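Local coordinates for protein MucR Phosphodiesterase (Pseudomonas aeruginosa, PDB 5M1T) that belongs to the EAL-domain family and holds two magnesium ions and the ligand C2E in one pocket, at residues P202-N214 with L238-Q250. Numbering follows the deposited sequence.
Sequences PASELKIDRGFIN and LKIVAEGVETEAQ. With MG (magnesium ion), chain E; C2E (9,9'-[(2R,3R,3aS,5S,7aR,9R,10R,10aS,12S,14aR)-3,5,10,12-tetrahydroxy-5,12-dioxidooctahydro-2H,7H-difuro[3,2-d:3',2'-j][1,3,7,9,2,8]tetraoxadiphosphacyclododecine-2,9-diyl]bis(2-amino-1,9-dihydro-6H-purin-6-one)), chain C.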
ATOM      1  N   PRO A 202      -2.249  11.862  11.693  1.00 28.82           N
ATOM      2  CA  PRO A 202      -1.125  12.483  12.422  1.00 28.89           C
ATOM      3  C   PRO A 202      -0.211  13.252  11.472  1.00 28.58           C
ATOM      4  O   PRO A 202       1.012  13.060  11.479  1.00 27.48           O
ATOM      5  CB  PRO A 202      -0.383  11.280  13.025  1.00 29.04           C
ATOM      6  CG  PRO A 202      -0.658  10.171  12.066  1.00 29.11           C
ATOM      7  CD  PRO A 202      -1.984  10.451  11.376  1.00 28.95           C
ATOM      8  N   ALA A 203      -0.821  14.101  10.644  1.00 28.56           N
ATOM      9  CA  ALA A 203      -0.084  14.963   9.775  1.00 28.33           C
ATOM     10  C   ALA A 203       0.423  16.107  10.604  1.00 28.30           C
ATOM     11  O   ALA A 203      -0.101  16.390  11.651  1.00 29.50           O
ATOM     12  CB  ALA A 203      -0.975  15.476   8.656  1.00 28.78           C
ATOM     13  N   SER A 204       1.468  16.746  10.122  1.00 27.81           N
ATOM     14  CA  SER A 204       2.088  17.867  10.779  1.00 28.33           C
ATOM     15  C   SER A 204       1.977  19.088   9.930  1.00 28.07           C
ATOM     16  O   SER A 204       2.059  20.176  10.431  1.00 27.71           O
ATOM     17  CB  SER A 204       3.574  17.578  10.990  1.00 28.87           C
ATOM     18  OG  SER A 204       3.721  16.849  12.171  1.00 29.91           O
ATOM     19  N   GLU A 205       1.829  18.899   8.619  1.00 29.30           N
ATOM     20  CA  GLU A 205       1.729  20.036   7.696  1.00 29.68           C
ATOM     21  C   GLU A 205       0.862  19.738   6.467  1.00 28.13           C
ATOM     22  O   GLU A 205       0.752  18.592   6.032  1.00 26.83           O
ATOM     23  CB  GLU A 205       3.126  20.519   7.272  1.00 30.98           C
ATOM     24  CG  GLU A 205       3.866  19.568   6.396  1.00 32.61           C
ATOM     25  CD  GLU A 205       5.195  20.093   5.816  1.00 35.16           C
ATOM     26  OE1 GLU A 205       5.969  20.830   6.508  1.00 35.81           O
ATOM     27  OE2 GLU A 205       5.469  19.713   4.638  1.00 34.55           O
ATOM     28  N   LEU A 206       0.219  20.787   5.956  1.00 27.06           N
ATOM     29  CA  LEU A 206      -0.371  20.750   4.648  1.00 26.20           C
ATOM     30  C   LEU A 206       0.451  21.607   3.712  1.00 25.00           C
ATOM     31  O   LEU A 206       0.934  22.677   4.109  1.00 24.23           O
ATOM     32  CB  LEU A 206      -1.797  21.252   4.669  1.00 26.94           C
ATOM     33  CG  LEU A 206      -2.748  20.726   5.733  1.00 27.73           C
ATOM     34  CD1 LEU A 206      -4.052  21.461   5.538  1.00 27.61           C
ATOM     35  CD2 LEU A 206      -2.957  19.213   5.637  1.00 28.39           C
ATOM     36  N   LYS A 207       0.572  21.137   2.462  1.00 23.78           N
ATOM     37  CA  LYS A 207       1.262  21.893   1.399  1.00 23.45           C
ATOM     38  C   LYS A 207       0.259  22.332   0.333  1.00 22.84           C
ATOM     39  O   LYS A 207      -0.238  21.516  -0.447  1.00 22.28           O
ATOM     40  CB  LYS A 207       2.369  21.084   0.746  1.00 22.63           C
ATOM     41  CG  LYS A 207       3.294  20.432   1.741  1.00 23.49           C
ATOM     42  CD  LYS A 207       4.545  19.891   1.090  1.00 23.77           C
ATOM     43  CE  LYS A 207       5.651  20.932   1.001  1.00 24.47           C
ATOM     44  NZ  LYS A 207       6.743  20.457   0.055  1.00 24.97           N
ATOM     45  N   ILE A 208       0.006  23.634   0.272  1.00 22.25           N
ATOM     46  CA  ILE A 208      -0.921  24.147  -0.712  1.00 22.36           C
ATOM     47  C   ILE A 208      -0.401  23.891  -2.126  1.00 22.74           C
ATOM     48  O   ILE A 208       0.767  24.216  -2.419  1.00 21.63           O
ATOM     49  CB  ILE A 208      -1.147  25.659  -0.570  1.00 21.72           C
ATOM     50  CG1 ILE A 208      -1.635  26.009   0.837  1.00 21.80           C
ATOM     51  CG2 ILE A 208      -2.157  26.088  -1.606  1.00 21.65           C
ATOM     52  CD1 ILE A 208      -1.437  27.461   1.183  1.00 21.86           C
ATOM     53  N   ASP A 209      -1.251  23.348  -3.004  1.00 23.25           N
ATOM     54  CA  ASP A 209      -0.765  22.988  -4.336  1.00 24.13           C
ATOM     55  C   ASP A 209      -0.367  24.237  -5.099  1.00 25.17           C
ATOM     56  O   ASP A 209      -1.072  25.263  -5.033  1.00 25.86           O
ATOM     57  CB  ASP A 209      -1.793  22.249  -5.151  1.00 24.87           C
ATOM     58  CG  ASP A 209      -1.228  21.785  -6.490  1.00 25.68           C
ATOM     59  OD1 ASP A 209      -0.306  20.947  -6.498  1.00 25.73           O
ATOM     60  OD2 ASP A 209      -1.665  22.304  -7.536  1.00 26.65           O
ATOM     61  N   ARG A 210       0.752  24.149  -5.810  1.00 25.54           N
ATOM     62  CA  ARG A 210       1.283  25.276  -6.554  1.00 27.22           C
ATOM     63  C   ARG A 210       0.301  25.830  -7.550  1.00 26.71           C
ATOM     64  O   ARG A 210       0.387  26.998  -7.880  1.00 26.89           O
ATOM     65  CB  ARG A 210       2.567  24.911  -7.291  1.00 28.83           C
ATOM     66  CG  ARG A 210       2.434  23.834  -8.365  1.00 31.61           C
ATOM     67  CD  ARG A 210       3.807  23.622  -9.015  1.00 33.51           C
ATOM     68  NE  ARG A 210       4.008  22.467  -9.891  1.00 36.37           N
ATOM     69  CZ  ARG A 210       3.855  21.173  -9.556  1.00 39.18           C
ATOM     70  NH1 ARG A 210       3.353  20.787  -8.360  1.00 38.16           N
ATOM     71  NH2 ARG A 210       4.172  20.230 -10.462  1.00 39.90           N
ATOM     72  N   GLY A 211      -0.623  24.998  -8.028  1.00 26.65           N
ATOM     73  CA  GLY A 211      -1.672  25.443  -8.958  1.00 26.94           C
ATOM     74  C   GLY A 211      -2.480  26.611  -8.428  1.00 27.39           C
ATOM     75  O   GLY A 211      -2.816  27.553  -9.166  1.00 28.50           O
ATOM     76  N   PHE A 212      -2.750  26.601  -7.135  1.00 27.59           N
ATOM     77  CA  PHE A 212      -3.513  27.691  -6.525  1.00 27.84           C
ATOM     78  C   PHE A 212      -2.718  28.968  -6.335  1.00 28.32           C
ATOM     79  O   PHE A 212      -3.272  30.079  -6.389  1.00 28.36           O
ATOM     80  CB  PHE A 212      -4.074  27.243  -5.188  1.00 27.60           C
ATOM     81  CG  PHE A 212      -4.995  26.072  -5.312  1.00 27.56           C
ATOM     82  CD1 PHE A 212      -6.257  26.240  -5.842  1.00 27.81           C
ATOM     83  CD2 PHE A 212      -4.585  24.811  -4.941  1.00 27.51           C
ATOM     84  CE1 PHE A 212      -7.119  25.188  -5.971  1.00 27.89           C
ATOM     85  CE2 PHE A 212      -5.427  23.739  -5.084  1.00 28.09           C
ATOM     86  CZ  PHE A 212      -6.700  23.926  -5.612  1.00 28.29           C
ATOM     87  N   ILE A 213      -1.417  28.821  -6.149  1.00 28.60           N
ATOM     88  CA  ILE A 213      -0.548  29.990  -6.045  1.00 28.95           C
ATOM     89  C   ILE A 213      -0.415  30.686  -7.408  1.00 29.07           C
ATOM     90  O   ILE A 213      -0.498  31.904  -7.503  1.00 28.38           O
ATOM     91  CB  ILE A 213       0.839  29.595  -5.510  1.00 28.47           C
ATOM     92  CG1 ILE A 213       0.704  28.815  -4.197  1.00 29.05           C
ATOM     93  CG2 ILE A 213       1.730  30.806  -5.353  1.00 28.65           C
ATOM     94  CD1 ILE A 213      -0.209  29.414  -3.164  1.00 29.32           C
ATOM     95  N   ASN A 214      -0.192  29.888  -8.446  1.00 29.76           N
ATOM     96  CA  ASN A 214       0.027  30.397  -9.789  1.00 31.43           C
ATOM     97  C   ASN A 214      -1.195  31.100 -10.375  1.00 33.09           C
ATOM     98  O   ASN A 214      -1.050  32.003 -11.188  1.00 33.05           O
ATOM     99  CB  ASN A 214       0.371  29.228 -10.693  1.00 31.52           C
ATOM    100  CG  ASN A 214       0.890  29.662 -12.043  1.00 32.02           C
ATOM    101  OD1 ASN A 214       1.729  30.577 -12.162  1.00 32.40           O
ATOM    102  ND2 ASN A 214       0.426  28.981 -13.075  1.00 32.15           N
ATOM    103  N   LEU A 238      -1.993  22.474  12.022  1.00 33.51           N
ATOM    104  CA  LEU A 238      -1.055  21.987  11.053  1.00 32.45           C
ATOM    105  C   LEU A 238      -0.291  23.185  10.480  1.00 31.82           C
ATOM    106  O   LEU A 238      -0.893  24.233  10.162  1.00 33.00           O
ATOM    107  CB  LEU A 238      -1.798  21.244   9.941  1.00 31.74           C
ATOM    108  CG  LEU A 238      -2.616  20.054  10.405  1.00 31.50           C
ATOM    109  CD1 LEU A 238      -3.577  19.611   9.323  1.00 30.87           C
ATOM    110  CD2 LEU A 238      -1.735  18.895  10.857  1.00 31.62           C
ATOM    111  N   LYS A 239       1.022  23.040  10.365  1.00 29.82           N
ATOM    112  CA  LYS A 239       1.801  24.025   9.654  1.00 30.21           C
ATOM    113  C   LYS A 239       1.339  24.059   8.193  1.00 28.53           C
ATOM    114  O   LYS A 239       1.031  23.011   7.606  1.00 28.09           O
ATOM    115  CB  LYS A 239       3.300  23.676   9.697  1.00 31.69           C
ATOM    116  CG  LYS A 239       3.936  23.670  11.075  1.00 32.65           C
ATOM    117  CD  LYS A 239       3.791  25.027  11.732  1.00 35.58           C
ATOM    118  CE  LYS A 239       4.795  25.253  12.867  1.00 37.48           C
ATOM    119  NZ  LYS A 239       4.316  26.411  13.703  1.00 39.31           N
ATOM    120  N   ILE A 240       1.331  25.253   7.611  1.00 26.91           N
ATOM    121  CA  ILE A 240       1.015  25.416   6.197  1.00 26.51           C
ATOM    122  C   ILE A 240       2.245  25.833   5.349  1.00 26.29           C
ATOM    123  O   ILE A 240       2.951  26.789   5.684  1.00 26.10           O
ATOM    124  CB  ILE A 240      -0.091  26.472   6.024  1.00 26.17           C
ATOM    125  CG1 ILE A 240      -1.340  26.031   6.763  1.00 26.04           C
ATOM    126  CG2 ILE A 240      -0.424  26.682   4.557  1.00 25.99           C
ATOM    127  CD1 ILE A 240      -1.854  24.682   6.314  1.00 27.01           C
ATOM    128  N   VAL A 241       2.495  25.096   4.269  1.00 25.42           N
ATOM    129  CA  VAL A 241       3.548  25.439   3.344  1.00 24.70           C
ATOM    130  C   VAL A 241       2.902  25.912   2.058  1.00 24.31           C
ATOM    131  O   VAL A 241       2.054  25.193   1.461  1.00 24.14           O
ATOM    132  CB  VAL A 241       4.439  24.218   3.022  1.00 24.31           C
ATOM    133  CG1 VAL A 241       5.600  24.628   2.126  1.00 24.47           C
ATOM    134  CG2 VAL A 241       4.986  23.571   4.278  1.00 24.79           C
ATOM    135  N   ALA A 242       3.303  27.091   1.596  1.00 24.37           N
ATOM    136  CA  ALA A 242       2.874  27.530   0.274  1.00 25.74           C
ATOM    137  C   ALA A 242       3.942  27.131  -0.712  1.00 26.15           C
ATOM    138  O   ALA A 242       5.113  27.420  -0.507  1.00 27.99           O
ATOM    139  CB  ALA A 242       2.644  29.020   0.213  1.00 25.98           C
ATOM    140  N   GLU A 243       3.532  26.495  -1.791  1.00 26.69           N
ATOM    141  CA  GLU A 243       4.450  25.941  -2.787  1.00 28.57           C
ATOM    142  C   GLU A 243       4.237  26.647  -4.130  1.00 27.65           C
ATOM    143  O   GLU A 243       3.136  27.039  -4.451  1.00 28.27           O
ATOM    144  CB  GLU A 243       4.230  24.415  -2.837  1.00 29.94           C
ATOM    145  CG  GLU A 243       4.634  23.709  -4.091  1.00 32.43           C
ATOM    146  CD  GLU A 243       4.137  22.264  -4.101  1.00 33.63           C
ATOM    147  OE1 GLU A 243       3.196  21.939  -4.912  1.00 33.13           O
ATOM    148  OE2 GLU A 243       4.668  21.491  -3.268  1.00 32.99           O
ATOM    149  N   GLY A 244       5.302  26.853  -4.898  1.00 26.63           N
ATOM    150  CA  GLY A 244       5.201  27.516  -6.192  1.00 25.75           C
ATOM    151  C   GLY A 244       5.328  29.036  -6.127  1.00 25.68           C
ATOM    152  O   GLY A 244       4.856  29.731  -7.022  1.00 26.94           O
ATOM    153  N   VAL A 245       5.962  29.562  -5.088  1.00 24.41           N
ATOM    154  CA  VAL A 245       6.074  31.006  -4.935  1.00 23.56           C
ATOM    155  C   VAL A 245       7.102  31.516  -5.916  1.00 23.16           C
ATOM    156  O   VAL A 245       8.302  31.228  -5.779  1.00 22.35           O
ATOM    157  CB  VAL A 245       6.479  31.374  -3.489  1.00 23.39           C
ATOM    158  CG1 VAL A 245       6.627  32.887  -3.299  1.00 23.43           C
ATOM    159  CG2 VAL A 245       5.443  30.816  -2.509  1.00 23.33           C
ATOM    160  N   GLU A 246       6.623  32.264  -6.903  1.00 23.31           N
ATOM    161  CA  GLU A 246       7.471  32.834  -7.946  1.00 23.98           C
ATOM    162  C   GLU A 246       7.617  34.347  -7.936  1.00 24.32           C
ATOM    163  O   GLU A 246       8.543  34.848  -8.527  1.00 25.12           O
ATOM    164  CB  GLU A 246       6.934  32.439  -9.322  1.00 24.41           C
ATOM    165  CG  GLU A 246       6.909  30.940  -9.537  1.00 24.74           C
ATOM    166  CD  GLU A 246       6.335  30.501 -10.870  1.00 25.19           C
ATOM    167  OE1 GLU A 246       5.496  31.244 -11.457  1.00 25.16           O
ATOM    168  OE2 GLU A 246       6.722  29.381 -11.298  1.00 25.35           O
ATOM    169  N   THR A 247       6.712  35.090  -7.307  1.00 24.31           N
ATOM    170  CA  THR A 247       6.761  36.537  -7.398  1.00 25.19           C
ATOM    171  C   THR A 247       6.786  37.175  -6.014  1.00 26.83           C
ATOM    172  O   THR A 247       6.328  36.583  -5.039  1.00 26.57           O
ATOM    173  CB  THR A 247       5.550  37.095  -8.173  1.00 24.73           C
ATOM    174  OG1 THR A 247       4.368  36.996  -7.372  1.00 24.10           O
ATOM    175  CG2 THR A 247       5.329  36.344  -9.446  1.00 24.46           C
ATOM    176  N   GLU A 248       7.277  38.407  -5.948  1.00 28.47           N
ATOM    177  CA  GLU A 248       7.296  39.161  -4.688  1.00 29.35           C
ATOM    178  C   GLU A 248       5.899  39.350  -4.130  1.00 28.72           C
ATOM    179  O   GLU A 248       5.707  39.248  -2.915  1.00 28.81           O
ATOM    180  CB  GLU A 248       7.983  40.516  -4.856  1.00 31.20           C
ATOM    181  CG  GLU A 248       9.431  40.371  -5.325  1.00 33.80           C
ATOM    182  CD  GLU A 248      10.340  41.544  -4.982  1.00 36.50           C
ATOM    183  OE1 GLU A 248       9.890  42.705  -5.095  1.00 39.87           O
ATOM    184  OE2 GLU A 248      11.516  41.303  -4.589  1.00 38.85           O
ATOM    185  N   ALA A 249       4.926  39.603  -4.997  1.00 27.35           N
ATOM    186  CA  ALA A 249       3.562  39.846  -4.536  1.00 27.06           C
ATOM    187  C   ALA A 249       2.890  38.608  -3.955  1.00 26.48           C
ATOM    188  O   ALA A 249       2.162  38.710  -2.974  1.00 26.57           O
ATOM    189  CB  ALA A 249       2.725  40.465  -5.652  1.00 27.09           C
ATOM    190  N   GLN A 250       3.132  37.438  -4.541  1.00 26.44           N
ATOM    191  CA  GLN A 250       2.719  36.162  -3.927  1.00 25.83           C
ATOM    192  C   GLN A 250       3.338  35.983  -2.538  1.00 25.92           C
ATOM    193  O   GLN A 250       2.651  35.615  -1.564  1.00 25.75           O
ATOM    194  CB  GLN A 250       3.119  34.976  -4.812  1.00 25.35           C
ATOM    195  CG  GLN A 250       2.299  34.844  -6.096  1.00 25.99           C
ATOM    196  CD  GLN A 250       2.984  33.945  -7.128  1.00 25.51           C
ATOM    197  OE1 GLN A 250       4.137  33.632  -6.967  1.00 25.32           O
ATOM    198  NE2 GLN A 250       2.257  33.498  -8.157  1.00 25.27           N
TER
HETATM  199 MG    MG E 703       3.108  19.643  -3.939  1.00 26.36          MG
HETATM  200  P1  C2E C 701       5.545  17.998  -5.930  1.00 22.24           P
HETATM  201  O2P C2E C 701       5.647  17.060  -4.759  1.00 20.84           O
HETATM  202  O1P C2E C 701       4.367  18.950  -5.894  1.00 23.32           O
HETATM  203  O5' C2E C 701       6.910  18.821  -5.993  1.00 22.29           O
HETATM  204  C5' C2E C 701       6.910  20.208  -6.250  1.00 23.46           C
HETATM  205  C4' C2E C 701       7.061  20.488  -7.728  1.00 24.20           C
HETATM  206  O4' C2E C 701       6.858  21.898  -7.942  1.00 24.39           O
HETATM  207  C3' C2E C 701       8.456  20.176  -8.240  1.00 24.54           C
HETATM  208  O3' C2E C 701       8.361  19.761  -9.602  1.00 24.24           O
HETATM  209  C2' C2E C 701       9.174  21.507  -8.184  1.00 24.90           C
HETATM  210  O2' C2E C 701      10.255  21.606  -9.112  1.00 24.85           O
HETATM  211  C1' C2E C 701       8.026  22.429  -8.571  1.00 25.52           C
HETATM  212  N9  C2E C 701       8.202  23.814  -8.138  1.00 26.89           N
HETATM  213  C8  C2E C 701       8.674  24.241  -6.956  1.00 28.42           C
HETATM  214  N7  C2E C 701       8.680  25.591  -6.918  1.00 28.63           N
HETATM  215  C5  C2E C 701       8.192  26.032  -8.086  1.00 27.16           C
HETATM  216  C6  C2E C 701       7.929  27.341  -8.693  1.00 27.17           C
HETATM  217  O6  C2E C 701       8.166  28.388  -8.050  1.00 26.62           O
HETATM  218  N1  C2E C 701       7.423  27.353  -9.937  1.00 27.66           N
HETATM  219  C2  C2E C 701       7.165  26.220 -10.629  1.00 27.78           C
HETATM  220  N2  C2E C 701       6.661  26.296 -11.882  1.00 28.62           N
HETATM  221  N3  C2E C 701       7.373  24.991 -10.125  1.00 27.41           N
HETATM  222  C4  C2E C 701       7.884  24.852  -8.887  1.00 27.29           C
HETATM  223  P11 C2E C 701       9.152  18.460 -10.119  1.00 24.35           P
HETATM  224  O21 C2E C 701      10.543  18.467  -9.504  1.00 25.26           O
HETATM  225  O11 C2E C 701       9.241  18.514 -11.607  1.00 23.75           O
HETATM  226  O5A C2E C 701       8.344  17.184  -9.596  1.00 23.76           O
HETATM  227  C5A C2E C 701       6.987  17.014 -10.016  1.00 23.16           C
HETATM  228  C4A C2E C 701       6.322  15.949  -9.170  1.00 22.66           C
HETATM  229  O4A C2E C 701       7.026  14.716  -9.269  1.00 22.85           O
HETATM  230  C3A C2E C 701       6.363  16.259  -7.697  1.00 22.98           C
HETATM  231  O3A C2E C 701       5.359  17.178  -7.306  1.00 23.46           O
HETATM  232  C2A C2E C 701       6.183  14.900  -7.071  1.00 22.75           C
HETATM  233  O2A C2E C 701       4.819  14.503  -7.070  1.00 23.97           O
HETATM  234  C1A C2E C 701       6.922  14.003  -8.032  1.00 22.88           C
HETATM  235  N91 C2E C 701       8.266  13.656  -7.486  1.00 23.00           N
HETATM  236  C81 C2E C 701       9.417  14.356  -7.562  1.00 22.66           C
HETATM  237  N71 C2E C 701      10.433  13.678  -6.963  1.00 22.34           N
HETATM  238  C51 C2E C 701       9.911  12.529  -6.500  1.00 22.03           C
HETATM  239  C61 C2E C 701      10.405  11.353  -5.764  1.00 22.16           C
HETATM  240  O61 C2E C 701      11.602  11.287  -5.409  1.00 22.02           O
HETATM  241  N11 C2E C 701       9.528  10.374  -5.480  1.00 22.23           N
HETATM  242  C21 C2E C 701       8.229  10.451  -5.845  1.00 22.82           C
HETATM  243  N21 C2E C 701       7.396   9.442  -5.534  1.00 24.19           N
HETATM  244  N31 C2E C 701       7.701  11.495  -6.518  1.00 22.31           N
HETATM  245  C41 C2E C 701       8.493  12.532  -6.845  1.00 22.18           C
HETATM  246  O   HOH W   1       3.292  31.941 -10.381  1.00 23.87           O
HETATM  247  O   HOH W   2       1.997  20.277  -5.745  1.00 14.89           O
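Leu-206 and Val-241 lie at the heart of two adjacent parallel strands, 205-208 and 239-243, of the TIM-barrel-type fold of EAL domains. Val-241 N donates to Leu-206 O over 2.9 Å, and Ile-208 N donates to Val-241 O over 2.8 Å. On one face, Ile-208 CD1 packs on Ile-240 CG2 at 3.6 Å, while Ile-240 CD1 covers Leu-206 CB. On the other face, Val-241 splits its methyls. With CG1 anti to the backbone N (chi1 -176°), that methyl lies beside Lys-207 CE and CG2 lies against the Glu-205 carboxylate, which Ser-184 and Lys-53 hold. Lys-207 NZ makes salt bridges with Glu-156 and Glu-65.

At the C-terminal ends of the strands lies the ligand pocket. Glu-243 chelates magnesium through OE1 and OE2, both at 2.5 Å; C2E O1P, water 2, Asp-186 and Asp-187 also bind this ion. The Arg-210 guanidinium has C2E O4' over one face, and its NH1 is 3.2 Å from C2E O1P. Glu-246 OE2 accepts from C2E N1.

The far end is looser and more exposed. There water 1 links Asn-214 OD1, Glu-246 OE1 and Gln-250 NE2. Thr-247 and Gln-250 form a capping box starting helix 248-257.

Strand 205-208 also pairs with strand 182-188. Ile-208 touches helix 220-236, which connects strands 205-208 and 239-243 in a right-handed beta-alpha-beta crossover, and Ile-213 and Ala-242 pack on Leu-254 of helix 248-257.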